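Local coordinates for protein rhamnosidase B (Bacillus sp., PDB 2OKX) that probably hydrolyses alpha-L-rhamnosides, releasing terminal rhamnose, as a glycoside hydrolase of family 78, at residues P612-Q617 with F631-A636; C25-F30 with G171-A176; E280-G283 with R288-S291; Q228-S233 with F343-Y348. All blocks are in the same frame, centred on the assembly; numbering follows the deposited sequence.

Contact 1 of 4, residues P612-Q617 with F631-A636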
loop_
_atom_site.group_PDB
_atom_site.type_symbol
_atom_site.label_atom_id
_atom_site.label_comp_id
_atom_site.label_asym_id
_atom_site.label_seq_id
_atom_site.Cartn_x
_atom_site.Cartn_y
_atom_site.Cartn_z
ATOM N N PRO A 612 19.860 2.465 -13.297
ATOM C CA PRO A 612 20.375 1.095 -13.360
ATOM C C PRO A 612 20.391 0.417 -11.992
ATOM O O PRO A 612 20.577 -0.796 -11.895
ATOM C CB PRO A 612 21.778 1.284 -13.934
ATOM C CG PRO A 612 22.179 2.617 -13.382
ATOM C CD PRO A 612 20.924 3.436 -13.613
ATOM N N LEU A 613 20.204 1.209 -10.939
ATOM C CA LEU A 613 20.189 0.684 -9.577
ATOM C C LEU A 613 18.801 0.131 -9.231
ATOM O O LEU A 613 18.634 -0.570 -8.231
ATOM C CB LEU A 613 20.584 1.779 -8.582
ATOM C CG LEU A 613 21.963 2.420 -8.799
ATOM C CD1 LEU A 613 22.223 3.450 -7.709
ATOM C CD2 LEU A 613 23.049 1.344 -8.788
ATOM N N TYR A 614 17.825 0.465 -10.074
ATOM C CA TYR A 614 16.435 0.016 -9.948
ATOM C C TYR A 614 15.645 0.618 -8.788
ATOM O O TYR A 614 16.148 0.737 -7.670
ATOM C CB TYR A 614 16.386 -1.518 -9.882
ATOM C CG TYR A 614 16.912 -2.210 -11.133
ATOM C CD1 TYR A 614 17.112 -3.590 -11.160
ATOM C CD2 TYR A 614 17.218 -1.481 -12.285
ATOM C CE1 TYR A 614 17.605 -4.229 -12.304
ATOM C CE2 TYR A 614 17.711 -2.105 -13.431
ATOM C CZ TYR A 614 17.903 -3.477 -13.435
ATOM O OH TYR A 614 18.394 -4.090 -14.569
ATOM N N LEU A 615 14.397 0.991 -9.071
ATOM C CA LEU A 615 13.505 1.593 -8.078
ATOM C C LEU A 615 13.093 0.627 -6.974
ATOM O O LEU A 615 12.949 -0.572 -7.212
ATOM C CB LEU A 615 12.256 2.156 -8.763
ATOM C CG LEU A 615 12.305 3.641 -9.148
ATOM C CD1 LEU A 615 13.599 3.947 -9.882
ATOM C CD2 LEU A 615 11.096 3.993 -10.003
ATOM N N ASP A 616 12.900 1.162 -5.770
ATOM C CA ASP A 616 12.520 0.357 -4.614
ATOM C C ASP A 616 11.038 -0.031 -4.582
ATOM O O ASP A 616 10.627 -0.865 -3.776
ATOM C CB ASP A 616 12.947 1.066 -3.317
ATOM C CG ASP A 616 12.586 2.544 -3.300
ATOM O OD1 ASP A 616 13.295 3.312 -2.612
ATOM O OD2 ASP A 616 11.598 2.935 -3.955
ATOM N N GLN A 617 10.244 0.586 -5.454
ATOM C CA GLN A 617 8.822 0.269 -5.602
ATOM C C GLN A 617 8.460 0.576 -7.056
ATOM O O GLN A 617 8.907 1.582 -7.609
ATOM C CB GLN A 617 7.935 1.051 -4.607
ATOM C CG GLN A 617 8.458 2.397 -4.130
ATOM C CD GLN A 617 8.249 3.504 -5.141
ATOM O OE1 GLN A 617 7.115 3.830 -5.501
ATOM N NE2 GLN A 617 9.346 4.092 -5.604
ATOM N N PHE A 631 18.921 -5.606 -3.930
ATOM C CA PHE A 631 19.646 -6.831 -3.617
ATOM C C PHE A 631 18.644 -7.925 -3.245
ATOM O O PHE A 631 18.856 -9.098 -3.557
ATOM C CB PHE A 631 20.629 -6.615 -2.455
ATOM C CG PHE A 631 21.664 -5.548 -2.714
ATOM C CD1 PHE A 631 22.050 -5.228 -4.013
ATOM C CD2 PHE A 631 22.260 -4.874 -1.653
ATOM C CE1 PHE A 631 23.018 -4.243 -4.251
ATOM C CE2 PHE A 631 23.229 -3.890 -1.881
ATOM C CZ PHE A 631 23.605 -3.577 -3.185
ATOM N N PHE A 632 17.553 -7.545 -2.580
ATOM C CA PHE A 632 16.541 -8.525 -2.195
ATOM C C PHE A 632 15.790 -9.006 -3.426
ATOM O O PHE A 632 15.277 -10.129 -3.454
ATOM C CB PHE A 632 15.566 -7.939 -1.165
ATOM C CG PHE A 632 16.201 -7.636 0.165
ATOM C CD1 PHE A 632 17.328 -8.339 0.590
ATOM C CD2 PHE A 632 15.682 -6.646 0.992
ATOM C CE1 PHE A 632 17.929 -8.055 1.815
ATOM C CE2 PHE A 632 16.273 -6.357 2.216
ATOM C CZ PHE A 632 17.403 -7.064 2.629
ATOM N N TRP A 633 15.727 -8.152 -4.444
ATOM C CA TRP A 633 15.071 -8.504 -5.698
ATOM C C TRP A 633 15.889 -9.615 -6.357
ATOM O O TRP A 633 15.338 -10.577 -6.892
ATOM C CB TRP A 633 15.011 -7.294 -6.638
ATOM C CG TRP A 633 14.590 -7.644 -8.045
ATOM C CD1 TRP A 633 13.347 -8.027 -8.460
ATOM C CD2 TRP A 633 15.426 -7.671 -9.211
ATOM N NE1 TRP A 633 13.355 -8.292 -9.811
ATOM C CE2 TRP A 633 14.619 -8.083 -10.297
ATOM C CE3 TRP A 633 16.780 -7.388 -9.443
ATOM C CZ2 TRP A 633 15.121 -8.219 -11.599
ATOM C CZ3 TRP A 633 17.282 -7.523 -10.739
ATOM C CH2 TRP A 633 16.451 -7.935 -11.799
ATOM N N ILE A 634 17.211 -9.472 -6.327
ATOM C CA ILE A 634 18.076 -10.484 -6.918
ATOM C C ILE A 634 17.876 -11.789 -6.152
ATOM O O ILE A 634 17.764 -12.861 -6.744
ATOM C CB ILE A 634 19.558 -10.054 -6.861
ATOM C CG1 ILE A 634 19.777 -8.857 -7.796
ATOM C CG2 ILE A 634 20.461 -11.219 -7.263
ATOM C CD1 ILE A 634 21.176 -8.260 -7.736
ATOM N N LEU A 635 17.818 -11.683 -4.828
ATOM C CA LEU A 635 17.605 -12.847 -3.976
ATOM C C LEU A 635 16.284 -13.505 -4.370
ATOM O O LEU A 635 16.223 -14.715 -4.583
ATOM C CB LEU A 635 17.532 -12.423 -2.508
ATOM C CG LEU A 635 18.016 -13.403 -1.432
ATOM C CD1 LEU A 635 17.421 -12.989 -0.099
ATOM C CD2 LEU A 635 17.622 -14.827 -1.764
ATOM N N ALA A 636 15.229 -12.700 -4.471
ATOM C CA ALA A 636 13.913 -13.218 -4.832
ATOM C C ALA A 636 13.933 -13.920 -6.189
ATOM O O ALA A 636 13.253 -14.932 -6.380
ATOM C CB ALA A 636 12.885 -12.091 -4.834
#

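Contact 2 of 4, residues C25-F30 with G171-A176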
loop_
_atom_site.group_PDB
_atom_site.type_symbol
_atom_site.label_atom_id
_atom_site.label_comp_id
_atom_site.label_asym_id
_atom_site.label_seq_id
_atom_site.Cartn_x
_atom_site.Cartn_y
_atom_site.Cartn_z
ATOM N N CYS A 25 -17.911 7.722 -17.837
ATOM C CA CYS A 25 -18.674 6.573 -18.317
ATOM C C CYS A 25 -18.615 6.424 -19.832
ATOM O O CYS A 25 -18.573 7.414 -20.564
ATOM C CB CYS A 25 -20.145 6.709 -17.914
ATOM S SG CYS A 25 -20.449 6.965 -16.157
ATOM N N PHE A 26 -18.622 5.176 -20.293
ATOM C CA PHE A 26 -18.610 4.874 -21.718
ATOM C C PHE A 26 -19.645 3.790 -22.000
ATOM O O PHE A 26 -19.825 2.871 -21.198
ATOM C CB PHE A 26 -17.231 4.388 -22.177
ATOM C CG PHE A 26 -16.158 5.437 -22.104
ATOM C CD1 PHE A 26 -15.445 5.648 -20.926
ATOM C CD2 PHE A 26 -15.867 6.225 -23.215
ATOM C CE1 PHE A 26 -14.460 6.628 -20.855
ATOM C CE2 PHE A 26 -14.884 7.209 -23.157
ATOM C CZ PHE A 26 -14.179 7.411 -21.974
ATOM N N ARG A 27 -20.331 3.910 -23.133
ATOM C CA ARG A 27 -21.340 2.939 -23.535
ATOM C C ARG A 27 -21.180 2.585 -25.005
ATOM O O ARG A 27 -20.986 3.457 -25.853
ATOM C CB ARG A 27 -22.753 3.482 -23.297
ATOM C CG ARG A 27 -23.205 3.476 -21.838
ATOM C CD ARG A 27 -24.567 4.135 -21.687
ATOM N NE ARG A 27 -25.587 3.474 -22.496
ATOM C CZ ARG A 27 -26.240 2.375 -22.134
ATOM N NH1 ARG A 27 -25.987 1.801 -20.964
ATOM N NH2 ARG A 27 -27.141 1.841 -22.949
ATOM N N GLY A 28 -21.253 1.292 -25.294
ATOM C CA GLY A 28 -21.129 0.819 -26.657
ATOM C C GLY A 28 -22.059 -0.362 -26.840
ATOM O O GLY A 28 -22.164 -1.215 -25.961
ATOM N N SER A 29 -22.748 -0.411 -27.974
ATOM C CA SER A 29 -23.666 -1.505 -28.243
ATOM C C SER A 29 -23.333 -2.171 -29.562
ATOM O O SER A 29 -22.633 -1.605 -30.401
ATOM C CB SER A 29 -25.108 -0.997 -28.277
ATOM O OG SER A 29 -25.501 -0.489 -27.014
ATOM N N PHE A 30 -23.835 -3.386 -29.735
ATOM C CA PHE A 30 -23.613 -4.144 -30.954
ATOM C C PHE A 30 -24.587 -5.312 -31.000
ATOM O O PHE A 30 -25.098 -5.749 -29.969
ATOM C CB PHE A 30 -22.178 -4.676 -31.012
ATOM C CG PHE A 30 -21.873 -5.722 -29.975
ATOM C CD1 PHE A 30 -21.661 -5.367 -28.647
ATOM C CD2 PHE A 30 -21.807 -7.067 -30.328
ATOM C CE1 PHE A 30 -21.387 -6.334 -27.684
ATOM C CE2 PHE A 30 -21.534 -8.043 -29.371
ATOM C CZ PHE A 30 -21.323 -7.675 -28.047
ATOM N N GLY A 171 -29.218 8.627 -25.463
ATOM C CA GLY A 171 -29.367 9.442 -26.653
ATOM C C GLY A 171 -28.794 10.840 -26.501
ATOM O O GLY A 171 -28.288 11.415 -27.465
ATOM N N GLY A 172 -28.869 11.384 -25.289
ATOM C CA GLY A 172 -28.358 12.721 -25.044
ATOM C C GLY A 172 -26.878 12.779 -24.708
ATOM O O GLY A 172 -26.344 13.849 -24.418
ATOM N N TRP A 173 -26.211 11.630 -24.750
ATOM C CA TRP A 173 -24.787 11.562 -24.446
ATOM C C TRP A 173 -23.935 11.955 -25.639
ATOM O O TRP A 173 -24.253 11.619 -26.779
ATOM C CB TRP A 173 -24.406 10.144 -24.015
ATOM C CG TRP A 173 -24.793 9.801 -22.610
ATOM C CD1 TRP A 173 -25.847 10.299 -21.897
ATOM C CD2 TRP A 173 -24.149 8.845 -21.761
ATOM N NE1 TRP A 173 -25.899 9.711 -20.655
ATOM C CE2 TRP A 173 -24.868 8.815 -20.545
ATOM C CE3 TRP A 173 -23.033 8.010 -21.910
ATOM C CZ2 TRP A 173 -24.506 7.979 -19.481
ATOM C CZ3 TRP A 173 -22.674 7.178 -20.850
ATOM C CH2 TRP A 173 -23.411 7.172 -19.653
ATOM N N ALA A 174 -22.843 12.659 -25.366
ATOM C CA ALA A 174 -21.929 13.083 -26.414
ATOM C C ALA A 174 -21.224 11.852 -26.969
ATOM O O ALA A 174 -21.190 10.802 -26.322
ATOM C CB ALA A 174 -20.907 14.060 -25.849
ATOM N N GLN A 175 -20.672 11.982 -28.169
ATOM C CA GLN A 175 -19.951 10.885 -28.795
ATOM C C GLN A 175 -18.527 10.908 -28.261
ATOM O O GLN A 175 -18.007 11.971 -27.922
ATOM C CB GLN A 175 -19.925 11.055 -30.316
ATOM C CG GLN A 175 -21.294 11.040 -30.975
ATOM C CD GLN A 175 -22.050 9.756 -30.711
ATOM O OE1 GLN A 175 -21.536 8.663 -30.947
ATOM N NE2 GLN A 175 -23.278 9.879 -30.223
ATOM N N ALA A 176 -17.902 9.740 -28.180
ATOM C CA ALA A 176 -16.534 9.652 -27.688
ATOM C C ALA A 176 -15.577 10.164 -28.757
ATOM O O ALA A 176 -15.898 10.146 -29.941
ATOM C CB ALA A 176 -16.197 8.209 -27.329
#

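Contact 3 of 4, residues E280-G283 with R288-S291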
loop_
_atom_site.group_PDB
_atom_site.type_symbol
_atom_site.label_atom_id
_atom_site.label_comp_id
_atom_site.label_asym_id
_atom_site.label_seq_id
_atom_site.Cartn_x
_atom_site.Cartn_y
_atom_site.Cartn_z
ATOM N N GLU A 280 0.381 28.988 22.201
ATOM C CA GLU A 280 -0.266 27.929 22.963
ATOM C C GLU A 280 -1.203 27.081 22.112
ATOM O O GLU A 280 -1.883 27.587 21.220
ATOM C CB GLU A 280 -1.043 28.521 24.143
ATOM C CG GLU A 280 -0.203 29.388 25.069
ATOM C CD GLU A 280 1.039 28.676 25.570
ATOM O OE1 GLU A 280 0.903 27.600 26.192
ATOM O OE2 GLU A 280 2.153 29.195 25.342
ATOM N N TRP A 281 -1.238 25.783 22.400
ATOM C CA TRP A 281 -2.092 24.864 21.666
ATOM C C TRP A 281 -2.235 23.542 22.409
ATOM O O TRP A 281 -1.526 23.282 23.383
ATOM C CB TRP A 281 -1.519 24.616 20.263
ATOM C CG TRP A 281 -0.152 23.982 20.261
ATOM C CD1 TRP A 281 0.151 22.675 20.529
ATOM C CD2 TRP A 281 1.095 24.635 19.996
ATOM N NE1 TRP A 281 1.509 22.475 20.447
ATOM C CE2 TRP A 281 2.113 23.661 20.121
ATOM C CE3 TRP A 281 1.455 25.950 19.666
ATOM C CZ2 TRP A 281 3.468 23.961 19.926
ATOM C CZ3 TRP A 281 2.800 26.247 19.473
ATOM C CH2 TRP A 281 3.790 25.255 19.604
ATOM N N THR A 282 -3.170 22.718 21.949
ATOM C CA THR A 282 -3.403 21.410 22.544
ATOM C C THR A 282 -3.455 20.378 21.424
ATOM O O THR A 282 -3.297 20.717 20.249
ATOM C CB THR A 282 -4.744 21.356 23.311
ATOM O OG1 THR A 282 -5.817 21.698 22.424
ATOM C CG2 THR A 282 -4.727 22.322 24.495
ATOM N N GLY A 283 -3.680 19.122 21.797
ATOM C CA GLY A 283 -3.762 18.059 20.817
ATOM C C GLY A 283 -2.729 16.967 21.005
ATOM O O GLY A 283 -1.638 17.211 21.520
ATOM N N ARG A 288 -3.293 19.115 16.290
ATOM C CA ARG A 288 -3.073 20.351 17.018
ATOM C C ARG A 288 -4.305 21.234 16.915
ATOM O O ARG A 288 -4.929 21.327 15.857
ATOM C CB ARG A 288 -1.845 21.098 16.489
ATOM C CG ARG A 288 -1.532 22.352 17.299
ATOM C CD ARG A 288 -0.242 23.028 16.856
ATOM N NE ARG A 288 0.945 22.249 17.196
ATOM C CZ ARG A 288 2.191 22.686 17.036
ATOM N NH1 ARG A 288 2.412 23.901 16.543
ATOM N NH2 ARG A 288 3.218 21.911 17.365
ATOM N N TYR A 289 -4.659 21.860 18.033
ATOM C CA TYR A 289 -5.808 22.756 18.087
ATOM C C TYR A 289 -5.417 24.050 18.799
ATOM O O TYR A 289 -4.730 24.024 19.818
ATOM C CB TYR A 289 -6.976 22.097 18.832
ATOM C CG TYR A 289 -7.343 20.733 18.294
ATOM C CD1 TYR A 289 -6.644 19.593 18.700
ATOM C CD2 TYR A 289 -8.335 20.590 17.332
ATOM C CE1 TYR A 289 -6.925 18.347 18.155
ATOM C CE2 TYR A 289 -8.625 19.346 16.777
ATOM C CZ TYR A 289 -7.912 18.229 17.192
ATOM O OH TYR A 289 -8.171 17.005 16.623
ATOM N N TYR A 290 -5.852 25.176 18.248
ATOM C CA TYR A 290 -5.560 26.475 18.842
ATOM C C TYR A 290 -6.861 27.109 19.309
ATOM O O TYR A 290 -7.882 27.019 18.624
ATOM C CB TYR A 290 -4.906 27.421 17.829
ATOM C CG TYR A 290 -3.515 27.043 17.382
ATOM C CD1 TYR A 290 -3.308 26.042 16.433
ATOM C CD2 TYR A 290 -2.402 27.720 17.879
ATOM C CE1 TYR A 290 -2.018 25.730 15.986
ATOM C CE2 TYR A 290 -1.118 27.418 17.443
ATOM C CZ TYR A 290 -0.929 26.426 16.498
ATOM O OH TYR A 290 0.349 26.149 16.065
ATOM N N SER A 291 -6.814 27.749 20.471
ATOM C CA SER A 291 -7.980 28.425 21.021
ATOM C C SER A 291 -7.770 29.918 20.801
ATOM O O SER A 291 -6.734 30.464 21.182
ATOM C CB SER A 291 -8.111 28.131 22.519
ATOM O OG SER A 291 -9.303 28.696 23.041
HETATM O O HOH W 1 -4.487 27.937 21.909
HETATM O O HOH W 2 -6.292 24.297 22.354
#

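Contact 4 of 4, residues Q228-S233 with F343-Y348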
loop_
_atom_site.group_PDB
_atom_site.type_symbol
_atom_site.label_atom_id
_atom_site.label_comp_id
_atom_site.label_asym_id
_atom_site.label_seq_id
_atom_site.Cartn_x
_atom_site.Cartn_y
_atom_site.Cartn_z
ATOM N N GLN A 228 -0.896 22.570 -5.240
ATOM C CA GLN A 228 -1.218 23.995 -5.223
ATOM C C GLN A 228 0.048 24.859 -5.205
ATOM O O GLN A 228 0.128 25.865 -5.916
ATOM C CB GLN A 228 -2.091 24.330 -4.007
ATOM C CG GLN A 228 -2.143 25.820 -3.634
ATOM C CD GLN A 228 -2.850 26.689 -4.668
ATOM O OE1 GLN A 228 -2.832 27.922 -4.577
ATOM N NE2 GLN A 228 -3.479 26.054 -5.650
ATOM N N MET A 229 1.030 24.459 -4.399
ATOM C CA MET A 229 2.284 25.199 -4.277
ATOM C C MET A 229 3.309 24.883 -5.368
ATOM O O MET A 229 4.152 25.720 -5.690
ATOM C CB MET A 229 2.909 24.948 -2.900
ATOM C CG MET A 229 2.034 25.369 -1.731
ATOM S SD MET A 229 1.554 27.115 -1.783
ATOM C CE MET A 229 3.015 27.901 -1.107
ATOM N N VAL A 230 3.245 23.677 -5.926
ATOM C CA VAL A 230 4.158 23.270 -6.991
ATOM C C VAL A 230 3.329 22.549 -8.048
ATOM O O VAL A 230 3.313 21.322 -8.111
ATOM C CB VAL A 230 5.254 22.311 -6.470
ATOM C CG1 VAL A 230 6.248 22.002 -7.582
ATOM C CG2 VAL A 230 5.968 22.929 -5.283
ATOM N N PRO A 231 2.623 23.314 -8.893
ATOM C CA PRO A 231 1.765 22.797 -9.964
ATOM C C PRO A 231 2.331 21.673 -10.827
ATOM O O PRO A 231 1.603 20.762 -11.222
ATOM C CB PRO A 231 1.453 24.050 -10.777
ATOM C CG PRO A 231 1.385 25.099 -9.724
ATOM C CD PRO A 231 2.615 24.788 -8.896
ATOM N N GLU A 232 3.624 21.727 -11.120
ATOM C CA GLU A 232 4.231 20.700 -11.954
ATOM C C GLU A 232 4.387 19.356 -11.232
ATOM O O GLU A 232 4.636 18.341 -11.869
ATOM C CB GLU A 232 5.589 21.190 -12.470
ATOM C CG GLU A 232 6.130 20.408 -13.658
ATOM C CD GLU A 232 6.832 19.121 -13.258
ATOM O OE1 GLU A 232 7.026 18.253 -14.139
ATOM O OE2 GLU A 232 7.198 18.983 -12.068
ATOM N N SER A 233 4.227 19.350 -9.911
ATOM C CA SER A 233 4.376 18.120 -9.130
ATOM C C SER A 233 3.340 17.051 -9.477
ATOM O O SER A 233 3.472 15.903 -9.057
ATOM C CB SER A 233 4.314 18.426 -7.631
ATOM O OG SER A 233 3.023 18.852 -7.243
ATOM N N PHE A 343 7.754 30.986 -2.294
ATOM C CA PHE A 343 9.038 31.657 -2.131
ATOM C C PHE A 343 10.231 30.855 -2.633
ATOM O O PHE A 343 11.163 31.417 -3.201
ATOM C CB PHE A 343 9.243 32.061 -0.669
ATOM C CG PHE A 343 8.178 32.990 -0.149
ATOM C CD1 PHE A 343 7.108 32.500 0.597
ATOM C CD2 PHE A 343 8.222 34.350 -0.442
ATOM C CE1 PHE A 343 6.095 33.351 1.042
ATOM C CE2 PHE A 343 7.217 35.211 -0.003
ATOM C CZ PHE A 343 6.151 34.711 0.741
ATOM N N ASP A 344 10.200 29.545 -2.421
ATOM C CA ASP A 344 11.267 28.667 -2.879
ATOM C C ASP A 344 10.718 27.244 -2.873
ATOM O O ASP A 344 9.742 26.953 -2.183
ATOM C CB ASP A 344 12.494 28.780 -1.967
ATOM C CG ASP A 344 13.730 28.138 -2.574
ATOM O OD1 ASP A 344 13.703 27.830 -3.782
ATOM O OD2 ASP A 344 14.730 27.951 -1.851
ATOM N N GLN A 345 11.337 26.364 -3.649
ATOM C CA GLN A 345 10.880 24.982 -3.732
ATOM C C GLN A 345 11.991 24.069 -4.213
ATOM O O GLN A 345 13.087 24.522 -4.541
ATOM C CB GLN A 345 9.710 24.887 -4.705
ATOM C CG GLN A 345 10.015 25.532 -6.043
ATOM C CD GLN A 345 8.884 25.403 -7.031
ATOM O OE1 GLN A 345 8.739 24.380 -7.696
ATOM N NE2 GLN A 345 8.066 26.441 -7.128
ATOM N N SER A 346 11.697 22.776 -4.258
ATOM C CA SER A 346 12.666 21.798 -4.718
ATOM C C SER A 346 12.020 20.425 -4.840
ATOM O O SER A 346 10.983 20.157 -4.231
ATOM C CB SER A 346 13.860 21.733 -3.760
ATOM O OG SER A 346 13.472 21.308 -2.468
ATOM N N GLU A 347 12.634 19.574 -5.654
ATOM C CA GLU A 347 12.161 18.215 -5.872
ATOM C C GLU A 347 13.279 17.304 -5.404
ATOM O O GLU A 347 14.439 17.504 -5.765
ATOM C CB GLU A 347 11.876 17.980 -7.356
ATOM C CG GLU A 347 11.539 16.539 -7.703
ATOM C CD GLU A 347 11.216 16.361 -9.172
ATOM O OE1 GLU A 347 11.518 17.285 -9.953
ATOM O OE2 GLU A 347 10.673 15.297 -9.548
ATOM N N TYR A 348 12.932 16.302 -4.606
ATOM C CA TYR A 348 13.930 15.393 -4.069
ATOM C C TYR A 348 13.997 14.021 -4.726
ATOM O O TYR A 348 13.029 13.264 -4.714
ATOM C CB TYR A 348 13.702 15.224 -2.564
ATOM C CG TYR A 348 14.718 14.343 -1.877
ATOM C CD1 TYR A 348 16.078 14.660 -1.901
ATOM C CD2 TYR A 348 14.321 13.199 -1.183
ATOM C CE1 TYR A 348 17.015 13.862 -1.250
ATOM C CE2 TYR A 348 15.250 12.393 -0.528
ATOM C CZ TYR A 348 16.595 12.732 -0.566
ATOM O OH TYR A 348 17.516 11.945 0.081
HETATM O O HOH W 3 5.881 26.384 -8.612
HETATM O O HOH W 4 9.903 17.797 -12.153
#

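Contact 1 of 4, residues P612-Q617 with F631-A636
The ring of Tyr614 reaches its partner because CG stands anti to the carbonyl carbon (chi1 -62°), while in Trp633 CG lies anti to the backbone N (chi1 169°) and swings the indole out from its helix toward the loop 612-617. The two rings meet as an offset edge-to-face pair. The edge of the tyrosine is directed at the six-membered ring of the tryptophan, with planes at 81° and centroids 5.5 Å apart. CE1 does most of the touching, 3.7 Å from Trp633 CZ3 and 3.9 Å from Trp633 CH2. Over one face of the phenol lies the carbonyl O of Pro612, 3.4 Å above the ring plane and offset toward the rim. Both polar ends are anchored away from the pair: Tyr614 OH bonds to Ala656 O on helix 647-665, and Trp633 NE1 to Leu601 O. An alanine at Tyr614 is likely to open a gap beside the indole and leave Ala656 O without its hydroxyl partner. The loop linking helices 595-603 and 627-644 is thus packed by aromatic contact inside the helical domain, in keeping with the (alpha/alpha)6 barrel of family 78 enzymes.

Contact 2 of 4, residues C25-F30 with G171-A176
This is a buried packing contact made entirely by side chains, between Cys25, Phe26 and Arg27 of strand 22-31 and two residues of the other segment: Trp173, just before strand 174-181, and Ala176 near its start. Both strands belong to the seven-stranded antiparallel sheet of the N-terminal beta-sandwich, and strand 130-133 runs between them, bonded by its backbone to Cys25 and Arg27. The contact therefore reaches over an intervening strand.

On one face of the sheet the indole of Trp173 does the covering. The aliphatic part of Arg27 crosses it at about a right angle, laying CD over the six-membered ring in a CH-pi contact, 4.1 Å from the centroid and 27° off the ring normal. The guanidinium itself does not stack, its plane being turned 82° from the indole. A bend at chi3 (58°) directs it instead to a salt bridge from NE to Asp170 and to the carbonyls of Trp163 and Leu165, which receive NH1. Cys25 adds its CB, 3.7 Å from Trp173 CH2, approaching the same ring obliquely.

Phe26 projects on the other side of the strand, toward the second sheet of the sandwich, where it packs on Leu111 of strand 110-117. The Ala176 methyl comes to the edge of this ring, near its plane, with CB 4.5 Å from Phe26 CE2.

Contact 3 of 4, residues E280-G283 with R288-S291
Tyr289 O is gripped by two donors, Thr282 N at 2.9 Å, nearly straight (165°), and water 2 at 3.0 Å; the same water also reaches Thr282 OG1. The return bond, Tyr289 N to Thr282 O at 2.8 Å, completes a single antiparallel hydrogen-bonded pair. Beside it water 1 donates to Glu280 O and accepts from Ser291 N.

The side chains of Trp281, Arg288 and Tyr290 meet in a cluster. Arg288 bends at chi3 (-70°), laying its guanidinium flat on the Trp281 indole, planes 11° apart, with CZ 3.6 Å from the five-membered-ring centroid in a cation-pi contact, while the Tyr290 ring lies obliquely beside the indole. Arg288 NH1 donates, in the guanidinium plane, to Tyr290 OH at 3.1 Å. Trp281 CB sits over the centre of the Tyr290 ring, 4.0 Å from its centroid. A leucine here, lacking the guanidinium, would probably leave the indole face less well covered and Tyr290 OH without this donor.

The pair closes a hairpin-like turn at the surface: strand 288-294 is outermost in its five-stranded sheet, bonded to strand 256-262 through Phe262 and Leu260, and loop 280-283 lies along its other side.

Contact 4 of 4, residues Q228-S233 with F343-Y348
Direct contact is slight and comes down to Val230 and Gln345, whose side chains approach each other obliquely. Val230 CG1 lies 3.4 Å from Gln345 OE1; the amide oxygen rests mainly against this methyl, with CG2 more distant at 4.0 Å. Gln345 gets there with CG set between its backbone N and carbonyl carbon (chi1 51°) and the chain extended beyond (chi2 178°), carrying the amide across to the end of the helix.

Water supplies the polar links. Water 3 accepts from Gln345 NE2 at 2.6 Å and donates a weak bond to Met229 O, 3.5 Å away; that carbonyl is also bonded by Thr342 OG1. Water 4 donates to Glu232 OE2 at 3.0 Å and to Glu347 OE1 at 2.8 Å, spending both its protons on two carboxylates. Glu232 OE2 and Glu347 OE1 stand 5.1 Å apart, and the water between them would be expected to soften the like-charge repulsion. The other oxygen of Glu347 is bonded by Asn238.

Each segment also has bonds of its own. Val230, the first residue to leave helical angles, has its O bonded by Ser233 N in the 3-10 turn. Asp344 OD1 takes the backbone N of Gln345 and also a salt bridge from Arg355, outside the segments.

Within the D2 region the contact joins the end of helix 225-229, which follows strand 219-223, to strand 345-347 of the neighbouring antiparallel sheet. That strand is bonded to strand 240-252 through Ser346 and Ser241, and Met229 packs on Tyr242 of the same strand.

Overall arrangement
The four contacts sample three regions of the single chain and none touches another. Contacts 3 and 4 share one family domain, D2, and contact 3 is nested inside the chain segment that contact 4 closes; their nearest atoms are about 17 Å apart. Contact 1, in the helical domain expected to carry catalysis, approaches contact 4 to about 10 Å between nearest atoms, although the centres are about 29 Å apart. Contact 2 is remote from the others, its centre about 39 Å from that of contact 4 and about 53 Å from that of contact 3. A glycerol lies near Arg27 of contact 2, and one bonds to Glu280 in contact 3; both are probably crystallisation additives.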